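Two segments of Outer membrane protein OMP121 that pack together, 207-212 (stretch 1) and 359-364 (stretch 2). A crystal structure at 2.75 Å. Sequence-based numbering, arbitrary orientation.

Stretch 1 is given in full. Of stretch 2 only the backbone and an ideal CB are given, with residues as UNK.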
# COMPACT_ATOMS: atom_id res chain seq x y z
N THR B 207 6.93 17.27 40.47
CA THR B 207 7.56 16.42 39.48
C THR B 207 8.28 17.30 38.48
O THR B 207 7.99 18.49 38.36
CB THR B 207 6.55 15.52 38.79
OG1 THR B 207 5.71 14.92 39.77
CG2 THR B 207 7.23 14.43 38.01
N GLU B 208 9.23 16.72 37.77
CA GLU B 208 10.01 17.43 36.78
C GLU B 208 9.60 17.06 35.36
O GLU B 208 10.20 17.55 34.42
CB GLU B 208 11.50 17.17 37.00
CG GLU B 208 11.93 17.49 38.40
CD GLU B 208 13.34 17.11 38.70
OE1 GLU B 208 14.06 16.70 37.77
OE2 GLU B 208 13.75 17.21 39.87
N LEU B 209 8.57 16.25 35.20
CA LEU B 209 8.33 15.64 33.91
C LEU B 209 6.86 15.38 33.59
O LEU B 209 6.59 14.64 32.64
CB LEU B 209 9.10 14.31 33.82
CG LEU B 209 10.42 14.13 33.06
CD1 LEU B 209 11.58 14.82 33.73
CD2 LEU B 209 10.70 12.66 32.94
N GLU B 210 5.90 15.94 34.31
CA GLU B 210 4.52 15.51 34.12
C GLU B 210 3.88 16.21 32.94
O GLU B 210 4.28 17.30 32.53
CB GLU B 210 3.66 15.80 35.34
CG GLU B 210 4.07 15.09 36.58
CD GLU B 210 3.91 13.61 36.50
OE1 GLU B 210 2.89 13.13 35.98
OE2 GLU B 210 4.83 12.92 36.96
N ASN B 211 2.81 15.60 32.45
CA ASN B 211 1.96 16.23 31.45
C ASN B 211 0.73 16.84 32.07
O ASN B 211 -0.33 16.86 31.44
CB ASN B 211 1.56 15.19 30.42
CG ASN B 211 0.85 14.06 31.04
OD1 ASN B 211 1.15 13.69 32.16
ND2 ASN B 211 -0.14 13.52 30.36
N GLY B 212 0.83 17.34 33.29
CA GLY B 212 -0.35 17.71 34.04
C GLY B 212 0.03 18.59 35.20
O GLY B 212 1.20 18.92 35.40
N UNK B 359 12.17 16.19 25.24
CA UNK B 359 10.97 16.96 25.54
C UNK B 359 10.58 16.80 27.00
O UNK B 359 10.82 15.77 27.60
CB UNK B 359 9.81 16.53 24.63
N UNK B 360 9.97 17.84 27.57
CA UNK B 360 9.86 17.88 29.02
C UNK B 360 8.96 16.78 29.58
O UNK B 360 9.04 16.49 30.78
CB UNK B 360 9.33 19.25 29.46
N UNK B 361 8.13 16.14 28.76
CA UNK B 361 7.27 15.12 29.30
C UNK B 361 7.15 13.93 28.35
O UNK B 361 6.98 14.11 27.15
CB UNK B 361 5.89 15.71 29.60
N UNK B 362 7.23 12.71 28.86
CA UNK B 362 7.25 11.55 27.98
C UNK B 362 5.97 10.77 28.03
O UNK B 362 5.98 9.58 27.71
CB UNK B 362 8.42 10.63 28.34
N UNK B 363 4.88 11.39 28.43
CA UNK B 363 3.67 10.66 28.77
C UNK B 363 2.66 10.74 27.64
O UNK B 363 1.65 11.43 27.72
CB UNK B 363 3.06 11.20 30.07
N UNK B 364 2.92 9.99 26.58
CA UNK B 364 1.92 9.82 25.56
C UNK B 364 1.67 11.03 24.69
O UNK B 364 0.68 11.06 23.97
CB UNK B 364 0.60 9.40 26.22

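Both stretches are loop, and their touching parts run about 50° apart. The closest CA pair is Leu-209 and position 361, at 4.8 Å.

Position 359 has an ideal CB with nothing of stretch 1 within 5.5 Å. Its backbone angles, -60/149, are open to most residues. The deposited residue is Tyr-359, which makes no contact here.

At position 360 the CA-to-CB bond points sideways. The ideal CB lies 5.3 Å from Glu-208 O, so a small side chain would touch little. The backbone does more: the carbonyl O of 360 lies 3.3 Å from Leu-209 CA, a CA-H...O contact. Several kinds of long side chain could bend back over stretch 1. The residue is Tyr-360. With chi1 at 68° (p), the end of its side chain comes nearer, and CE2 lies 4.0 Å from Glu-210 O. That oxygen sits at the ring edge, near its plane.

Position 361 points toward stretch 1 and has little room. Its ideal CB is 3.3 Å from Leu-209 O, 3.7 Å from Glu-210 O and 4.2 Å from Asn-211 N. Two carbonyl oxygens so near favour a short side chain with a donor. Serine, threonine or possibly cysteine would suit. The residue is Thr-361, with chi1 at -176° (t). Its OG1 donates a hydrogen bond to Leu-209 O at 2.8 Å. Thr-361 CA also approaches Leu-209 O, at 3.4 Å, in a CA-H...O contact.

Position 362 points sideways, and its ideal CB has no neighbour in stretch 1 within 5.5 Å. The Leu-209 side chain offers an apolar surface nearby. A modest apolar residue would fit. Phi of -108° is more negative than proline usually takes, so the backbone does not point to proline. The residue is Pro-362. Its CD meets Leu-209 CD2 at 4.1 Å and Leu-209 O at 3.5 Å.

Position 363 points toward stretch 1, with its ideal CB 3.7 Å from Asn-211 CG. Asn-211 OD1 is almost as near; Leu-209 O and Glu-210 OE1 lie farther along. A long polar, basic or aromatic side chain would suit. The residue is Tyr-363, with chi1 at -66° (m) and the largest covered area of stretch 2. Its CE2 is 3.3 Å from Leu-209 O and 3.8 Å from Glu-210 OE1. Its CD2 is 3.6 Å from Asn-211 OD1. Ring carbons, not a donor, meet these oxygens, so no hydrogen bond to stretch 1 forms. The hydroxyl is hydrogen-bonded elsewhere in the structure.

Position 364 has a positive phi, 72°, which favours glycine; asparagine is also plausible. Stretch 1 is out of reach. The residue is Gly-364.

Stretch 2, residues 359-364: YYTPYG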
# COMPACT_ATOMS: atom_id res chain seq x y z
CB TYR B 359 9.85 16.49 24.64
CG TYR B 359 8.58 17.29 24.71
CD1 TYR B 359 8.58 18.65 24.47
CD2 TYR B 359 7.37 16.67 24.96
CE1 TYR B 359 7.41 19.37 24.53
CE2 TYR B 359 6.21 17.37 25.02
CZ TYR B 359 6.23 18.72 24.80
OH TYR B 359 5.05 19.42 24.85
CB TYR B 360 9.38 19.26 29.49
CG TYR B 360 7.96 19.60 29.12
CD1 TYR B 360 7.68 20.23 27.93
CD2 TYR B 360 6.92 19.32 29.97
CE1 TYR B 360 6.40 20.54 27.59
CE2 TYR B 360 5.64 19.63 29.64
CZ TYR B 360 5.39 20.24 28.45
OH TYR B 360 4.11 20.55 28.09
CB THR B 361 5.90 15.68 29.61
OG1 THR B 361 5.10 14.67 30.23
CG2 THR B 361 5.24 16.17 28.35
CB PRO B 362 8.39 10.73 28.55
CG PRO B 362 8.23 10.94 30.03
CD PRO B 362 7.72 12.36 30.20
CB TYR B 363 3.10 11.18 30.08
CG TYR B 363 3.97 10.94 31.30
CD1 TYR B 363 4.46 9.69 31.59
CD2 TYR B 363 4.30 11.98 32.15
CE1 TYR B 363 5.25 9.47 32.70
CE2 TYR B 363 5.09 11.76 33.26
CZ TYR B 363 5.56 10.51 33.53
OH TYR B 363 6.34 10.29 34.62
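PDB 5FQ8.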